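Local coordinates for putative glycoside hydrolase (Bacteroides ovatus, PDB 4ONZ), which is a putative glycoside hydrolase of unconfirmed function, a mainly beta protein that probably folds as a five-bladed beta-propeller, at residues L131-Y136 / L146-S151. Numbering follows the deposited sequence. Where two conformers were deposited one is given.
Sequences LYVMLY and LAVATS
The phenol ring of Y136 lies over the neighbouring strand, one face resting on the methyl of A147. The A147 CB sits 3.8 Å from the centroid of the Y136 ring, a CH-pi contact displaced toward the hydroxyl end, while Y136 CE1 comes within 3.8 Å of A149 CB, meeting it obliquely. Alanine suits both places: a single methyl is a bump low enough for a flat ring to cross. The ring reaches them because CG of Y136 stands between the backbone N and the carbonyl carbon (chi1 68°), and a water joins Y136 OH, at 2.7 Å, to the carbonyl oxygen of V148.

On the opposite side of the sheet, V133, L135, V148 and T150 carry branched side chains. In the conformer described, CD1 of L135 is a bump set into the fork of L146, 3.6 Å from CG and near both of its methyls, and it also touches CG2 of V148; beside it, V133 and V148 meet through their CG1 methyls at 4.0 Å. At the partly exposed end, CD1 of L131 lies across CB of T150. Beta-branched valine and threonine suit the extended backbone and give this face a compact relief against which L135 fits.

Between these two surfaces the strands run antiparallel, with Y132–S151, M134–A149 and Y136–A147 as hydrogen-bonded pairs, two bonds each; M134 N to A149 O is nearly straight, at 170°. T150 OG1 turns to H160, and S151 OG to N156 and L154.

The hairpin supplies the two middle strands of a four-stranded antiparallel sheet, consistent with one blade of the probable propeller. Strand 118-126 flanks 132-139 and strand 158-162 flanks 144-151; M134 leans on P122 and V124, Y132 reaches strand 50-59 of another sheet, and L135 and L146 share M202 of strand 200-204.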
loop_
_atom_site.group_PDB
_atom_site.type_symbol
_atom_site.label_atom_id
_atom_site.label_comp_id
_atom_site.label_asym_id
_atom_site.label_seq_id
_atom_site.Cartn_x
_atom_site.Cartn_y
_atom_site.Cartn_z
ATOM N N LEU A 131 -4.628 3.216 17.270
ATOM C CA LEU A 131 -3.214 3.254 16.882
ATOM C C LEU A 131 -3.125 3.012 15.382
ATOM O O LEU A 131 -3.658 2.031 14.891
ATOM C CB LEU A 131 -2.399 2.179 17.606
ATOM C CG LEU A 131 -0.886 2.205 17.368
ATOM C CD1 LEU A 131 -0.277 3.448 17.978
ATOM C CD2 LEU A 131 -0.209 0.957 17.930
ATOM N N TYR A 132 -2.485 3.926 14.662
ATOM C CA TYR A 132 -2.300 3.769 13.227
ATOM C C TYR A 132 -0.955 3.130 13.019
ATOM O O TYR A 132 0.046 3.602 13.556
ATOM C CB TYR A 132 -2.372 5.112 12.502
ATOM C CG TYR A 132 -3.746 5.738 12.584
ATOM C CD1 TYR A 132 -4.717 5.460 11.624
ATOM C CD2 TYR A 132 -4.074 6.600 13.624
ATOM C CE1 TYR A 132 -5.987 6.034 11.695
ATOM C CE2 TYR A 132 -5.339 7.174 13.704
ATOM C CZ TYR A 132 -6.289 6.889 12.743
ATOM O OH TYR A 132 -7.548 7.456 12.809
ATOM N N VAL A 133 -0.950 2.036 12.265
ATOM C CA VAL A 133 0.264 1.281 11.977
ATOM C C VAL A 133 0.594 1.422 10.499
ATOM O O VAL A 133 -0.249 1.124 9.644
ATOM C CB VAL A 133 0.091 -0.216 12.319
ATOM C CG1 VAL A 133 1.396 -0.966 12.075
ATOM C CG2 VAL A 133 -0.321 -0.378 13.776
HETATM N N MSE A 134 1.817 1.865 10.209
HETATM C CA MSE A 134 2.276 2.020 8.845
HETATM C C MSE A 134 3.345 1.012 8.538
HETATM O O MSE A 134 4.332 0.887 9.272
HETATM C CB MSE A 134 2.838 3.412 8.591
HETATM C CG MSE A 134 3.379 3.569 7.166
HETATM SE SE MSE A 134 4.338 5.269 7.025
HETATM C CE MSE A 134 2.846 6.524 7.135
ATOM N N LEU A 135 3.119 0.266 7.460
ATOM C CA LEU A 135 4.109 -0.636 6.879
ATOM C C LEU A 135 4.587 0.097 5.634
ATOM O O LEU A 135 3.766 0.484 4.792
ATOM C CB LEU A 135 3.513 -1.988 6.499
ATOM C CG LEU A 135 3.454 -3.079 7.572
ATOM C CD1 LEU A 135 4.824 -3.681 7.816
ATOM C CD2 LEU A 135 2.871 -2.557 8.874
ATOM N N TYR A 136 5.896 0.299 5.538
ATOM C CA TYR A 136 6.507 1.019 4.441
ATOM C C TYR A 136 7.871 0.410 4.092
ATOM O O TYR A 136 8.353 -0.505 4.748
ATOM C CB TYR A 136 6.654 2.521 4.805
ATOM C CG TYR A 136 7.656 2.825 5.904
ATOM C CD1 TYR A 136 7.313 2.714 7.254
ATOM C CD2 TYR A 136 8.948 3.227 5.597
ATOM C CE1 TYR A 136 8.245 2.995 8.254
ATOM C CE2 TYR A 136 9.871 3.527 6.589
ATOM C CZ TYR A 136 9.521 3.401 7.914
ATOM O OH TYR A 136 10.451 3.690 8.895
ATOM N N LEU A 146 10.999 -3.958 4.482
ATOM C CA LEU A 146 9.743 -3.610 5.116
ATOM C C LEU A 146 9.986 -3.096 6.544
ATOM O O LEU A 146 10.663 -3.757 7.348
ATOM C CB LEU A 146 8.818 -4.822 5.101
ATOM C CG LEU A 146 7.354 -4.612 5.457
ATOM C CD1 LEU A 146 6.683 -3.593 4.542
ATOM C CD2 LEU A 146 6.638 -5.950 5.373
ATOM N N ALA A 147 9.438 -1.915 6.821
ATOM C CA ALA A 147 9.588 -1.254 8.103
ATOM C C ALA A 147 8.241 -0.846 8.658
ATOM O O ALA A 147 7.233 -0.766 7.929
ATOM C CB ALA A 147 10.502 -0.048 7.960
ATOM N N VAL A 148 8.233 -0.569 9.961
ATOM C CA VAL A 148 7.022 -0.213 10.672
ATOM C C VAL A 148 7.163 1.118 11.395
ATOM O O VAL A 148 8.173 1.346 12.062
ATOM C CB VAL A 148 6.695 -1.264 11.762
ATOM C CG1 VAL A 148 5.410 -0.895 12.500
ATOM C CG2 VAL A 148 6.589 -2.660 11.166
ATOM N N ALA A 149 6.131 1.960 11.285
ATOM C CA ALA A 149 6.027 3.212 12.039
ATOM C C ALA A 149 4.623 3.273 12.631
ATOM O O ALA A 149 3.696 2.682 12.076
ATOM C CB ALA A 149 6.264 4.433 11.146
ATOM N N THR A 150 4.468 3.939 13.770
ATOM C CA THR A 150 3.151 4.097 14.383
ATOM C C THR A 150 2.876 5.566 14.667
ATOM O O THR A 150 3.790 6.396 14.741
ATOM C CB THR A 150 2.981 3.285 15.692
ATOM O OG1 THR A 150 3.965 3.689 16.654
ATOM C CG2 THR A 150 3.119 1.781 15.432
ATOM N N SER A 151 1.597 5.876 14.800
ATOM C CA SER A 151 1.150 7.218 15.102
ATOM C C SER A 151 -0.260 7.187 15.652
ATOM O O SER A 151 -1.027 6.266 15.380
ATOM C CB SER A 151 1.166 8.080 13.839
ATOM O OG SER A 151 0.791 9.414 14.141
HETATM O O HOH W 1 10.790 1.947 10.932
#